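Local coordinates for homospermidine synthase (PDB 2PH5), which binds NAD in a Rossmann-type domain and probably acts as a homospermidine synthase, making the polyamine homospermidine, at residues Phe16-Phe21 with Val43-Ala48. Sequence-based numbering, arbitrary orientation.
Sequences FVILGF and VTIIAA. With NAD (nicotinamide-adenine-dinucleotide), chain C.
The Phe21 ring lies across Ile45, whose CD1 rises like a knob under one face of it, displaced toward the rim, a CH-pi contact whose exact closeness is doubtful. The two side chains meet at about a right angle. Phe21 CG, anti to its backbone N (chi1 -153°), carries the ring back over strand 43-47, and Ile45 CG2 lies against the start of the ring, 3.9 Å from Phe21 CG. Ala47 CB forms a smaller bump beside Phe21 CB, 4.1 Å away. On the same face Ile18 lies alongside Ile45, pointing the same way, with Ile18 CG2 3.9 Å from Ile45 CG1; that methyl also borders Val43 CG1, so it faces the notch between Val43 and Ile45. Gln26 and Met29 of helix 23-35 also touch Phe21. Strands 16-19 and 43-47, with that helix, make the first beta-alpha-beta unit of the Rossmann fold and run parallel, their axes 4.8 Å apart at closest, 43-47 lying between 62-65 and 16-19. Four backbone bonds join them: Thr44 N to Phe16 O, Ile18 N to Thr44 O, Ile46 N to Ile18 O and, shortest, Gly20 N to Ile46 O at 2.6 Å. On the other face Val17 CG2 meets Thr44 CG2 at 3.6 Å, methyl to methyl, the two side chains side by side; Leu19 turns its end away from strand 43-47, toward strand 86-89. Gly20, first glycine of a GxGxxG-type pattern, leaves room for the adenosine ribose: its CA is 3.6 Å from NAD O4B, which would crowd a CB there, and its positive phi would also press a CB against the preceding carbonyl. Weak hydrogen bonds run from Phe21 N to NAD O3B and from Ala48 N to O2B, while Ala48 CB rests 3.7 Å from C5A of the NAD adenine.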
loop_
_atom_site.group_PDB
_atom_site.type_symbol
_atom_site.label_atom_id
_atom_site.label_comp_id
_atom_site.label_asym_id
_atom_site.label_seq_id
_atom_site.Cartn_x
_atom_site.Cartn_y
_atom_site.Cartn_z
ATOM N N PHE A 16 24.879 -6.480 -34.183
ATOM C CA PHE A 16 24.374 -6.633 -32.827
ATOM C C PHE A 16 23.267 -7.676 -32.808
ATOM O O PHE A 16 22.245 -7.503 -33.465
ATOM C CB PHE A 16 23.810 -5.309 -32.311
ATOM C CG PHE A 16 24.857 -4.342 -31.830
ATOM C CD1 PHE A 16 24.994 -3.089 -32.423
ATOM C CD2 PHE A 16 25.685 -4.669 -30.764
ATOM C CE1 PHE A 16 25.941 -2.179 -31.954
ATOM C CE2 PHE A 16 26.634 -3.764 -30.291
ATOM C CZ PHE A 16 26.759 -2.519 -30.887
ATOM N N VAL A 17 23.474 -8.765 -32.079
ATOM C CA VAL A 17 22.440 -9.786 -31.975
ATOM C C VAL A 17 21.794 -9.626 -30.603
ATOM O O VAL A 17 22.422 -9.887 -29.579
ATOM C CB VAL A 17 22.997 -11.239 -32.066
ATOM C CG1 VAL A 17 21.862 -12.239 -31.824
ATOM C CG2 VAL A 17 23.627 -11.494 -33.430
ATOM N N ILE A 18 20.550 -9.177 -30.562
ATOM C CA ILE A 18 19.911 -9.039 -29.271
ATOM C C ILE A 18 18.811 -10.080 -29.106
ATOM O O ILE A 18 17.871 -10.141 -29.904
ATOM C CB ILE A 18 19.365 -7.591 -29.060
ATOM C CG1 ILE A 18 18.173 -7.630 -28.103
ATOM C CG2 ILE A 18 19.085 -6.920 -30.401
ATOM C CD1 ILE A 18 17.467 -6.315 -27.956
ATOM N N LEU A 19 18.948 -10.935 -28.095
ATOM C CA LEU A 19 17.922 -11.942 -27.886
ATOM C C LEU A 19 17.044 -11.457 -26.754
ATOM O O LEU A 19 17.528 -11.055 -25.697
ATOM C CB LEU A 19 18.510 -13.323 -27.562
ATOM C CG LEU A 19 18.946 -13.586 -26.129
ATOM C CD1 LEU A 19 19.126 -15.077 -25.908
ATOM C CD2 LEU A 19 20.223 -12.823 -25.856
ATOM N N GLY A 20 15.742 -11.503 -26.998
ATOM C CA GLY A 20 14.779 -11.020 -26.035
ATOM C C GLY A 20 14.370 -9.644 -26.522
ATOM O O GLY A 20 15.201 -8.927 -27.078
ATOM N N PHE A 21 13.106 -9.275 -26.347
ATOM C CA PHE A 21 12.654 -7.958 -26.780
ATOM C C PHE A 21 11.530 -7.465 -25.879
ATOM O O PHE A 21 10.461 -7.069 -26.350
ATOM C CB PHE A 21 12.182 -8.001 -28.240
ATOM C CG PHE A 21 12.306 -6.677 -28.963
ATOM C CD1 PHE A 21 13.528 -6.008 -29.010
ATOM C CD2 PHE A 21 11.210 -6.117 -29.625
ATOM C CE1 PHE A 21 13.660 -4.797 -29.710
ATOM C CE2 PHE A 21 11.331 -4.908 -30.329
ATOM C CZ PHE A 21 12.558 -4.246 -30.373
ATOM N N VAL A 43 21.573 -5.154 -37.236
ATOM C CA VAL A 43 20.911 -5.530 -36.001
ATOM C C VAL A 43 19.900 -6.635 -36.287
ATOM O O VAL A 43 19.245 -6.633 -37.322
ATOM C CB VAL A 43 20.200 -4.310 -35.374
ATOM C CG1 VAL A 43 19.727 -4.644 -33.967
ATOM C CG2 VAL A 43 21.150 -3.120 -35.352
ATOM N N THR A 44 19.802 -7.590 -35.373
ATOM C CA THR A 44 18.876 -8.714 -35.500
ATOM C C THR A 44 18.327 -9.024 -34.099
ATOM O O THR A 44 19.067 -8.967 -33.115
ATOM C CB THR A 44 19.592 -9.962 -36.108
ATOM O OG1 THR A 44 18.782 -11.125 -35.914
ATOM C CG2 THR A 44 20.949 -10.178 -35.463
ATOM N N ILE A 45 17.029 -9.321 -34.023
ATOM C CA ILE A 45 16.345 -9.614 -32.759
ATOM C C ILE A 45 15.685 -10.990 -32.760
ATOM O O ILE A 45 14.975 -11.339 -33.700
ATOM C CB ILE A 45 15.215 -8.604 -32.485
ATOM C CG1 ILE A 45 15.778 -7.188 -32.402
ATOM C CG2 ILE A 45 14.461 -8.982 -31.211
ATOM C CD1 ILE A 45 14.695 -6.138 -32.342
ATOM N N ILE A 46 15.905 -11.752 -31.693
ATOM C CA ILE A 46 15.317 -13.077 -31.548
ATOM C C ILE A 46 14.573 -13.079 -30.224
ATOM O O ILE A 46 15.168 -12.774 -29.190
ATOM C CB ILE A 46 16.392 -14.159 -31.483
ATOM C CG1 ILE A 46 17.353 -13.985 -32.656
ATOM C CG2 ILE A 46 15.739 -15.540 -31.446
ATOM C CD1 ILE A 46 18.432 -15.023 -32.726
ATOM N N ALA A 47 13.285 -13.415 -30.253
ATOM C CA ALA A 47 12.458 -13.444 -29.043
ATOM C C ALA A 47 11.370 -14.511 -29.164
ATOM O O ALA A 47 10.967 -14.868 -30.269
ATOM C CB ALA A 47 11.833 -12.079 -28.814
ATOM N N ALA A 48 10.886 -15.009 -28.032
ATOM C CA ALA A 48 9.863 -16.057 -28.051
ATOM C C ALA A 48 8.441 -15.543 -28.243
ATOM O O ALA A 48 7.612 -16.211 -28.861
ATOM C CB ALA A 48 9.938 -16.877 -26.783
HETATM P PA NAD C . 10.682 -9.238 -20.233
HETATM O O1A NAD C . 10.022 -10.442 -19.620
HETATM O O2A NAD C . 9.857 -8.017 -20.441
HETATM O O5B NAD C . 11.364 -9.621 -21.653
HETATM C C5B NAD C . 12.171 -10.789 -21.776
HETATM C C4B NAD C . 12.145 -11.240 -23.249
HETATM O O4B NAD C . 12.918 -12.419 -23.308
HETATM C C3B NAD C . 10.752 -11.584 -23.788
HETATM O O3B NAD C . 10.482 -10.836 -24.976
HETATM C C2B NAD C . 10.810 -13.063 -24.050
HETATM O O2B NAD C . 10.021 -13.515 -25.126
HETATM C C1B NAD C . 12.308 -13.334 -24.196
HETATM N N9A NAD C . 12.754 -14.677 -23.804
HETATM C C8A NAD C . 12.146 -15.452 -22.801
HETATM N N7A NAD C . 12.148 -16.762 -23.119
HETATM C C5A NAD C . 12.739 -16.857 -24.332
HETATM C C6A NAD C . 13.018 -17.959 -25.141
HETATM N N6A NAD C . 12.729 -19.218 -24.806
HETATM N N1A NAD C . 13.641 -17.707 -26.355
HETATM C C2A NAD C . 13.977 -16.433 -26.765
HETATM N N3A NAD C . 13.720 -15.332 -25.982
HETATM C C4A NAD C . 13.108 -15.581 -24.786
HETATM O O3 NAD C . 11.860 -8.872 -19.241
HETATM P PN NAD C . 13.028 -7.772 -19.282
HETATM O O1N NAD C . 13.032 -7.094 -17.964
HETATM O O2N NAD C . 12.847 -6.947 -20.528
HETATM O O5D NAD C . 14.179 -8.854 -19.404
HETATM C C5D NAD C . 15.559 -8.593 -19.458
HETATM C C4D NAD C . 16.059 -8.829 -18.047
HETATM O O4D NAD C . 16.758 -7.692 -17.616
HETATM C C3D NAD C . 16.020 -9.812 -16.896
HETATM O O3D NAD C . 17.011 -10.817 -17.032
HETATM C C2D NAD C . 16.252 -8.901 -15.703
HETATM O O2D NAD C . 16.752 -9.566 -14.578
HETATM C C1D NAD C . 17.171 -7.825 -16.269
HETATM N N1N NAD C . 17.027 -6.461 -15.708
HETATM C C2N NAD C . 18.100 -5.843 -15.106
HETATM C C3N NAD C . 17.914 -4.534 -14.610
HETATM C C7N NAD C . 19.021 -3.781 -13.957
HETATM O O7N NAD C . 18.746 -2.509 -13.523
HETATM N N7N NAD C . 20.232 -4.274 -13.809
HETATM C C4N NAD C . 16.652 -3.868 -14.727
HETATM C C5N NAD C . 15.580 -4.542 -15.348
HETATM C C6N NAD C . 15.752 -5.822 -15.838
#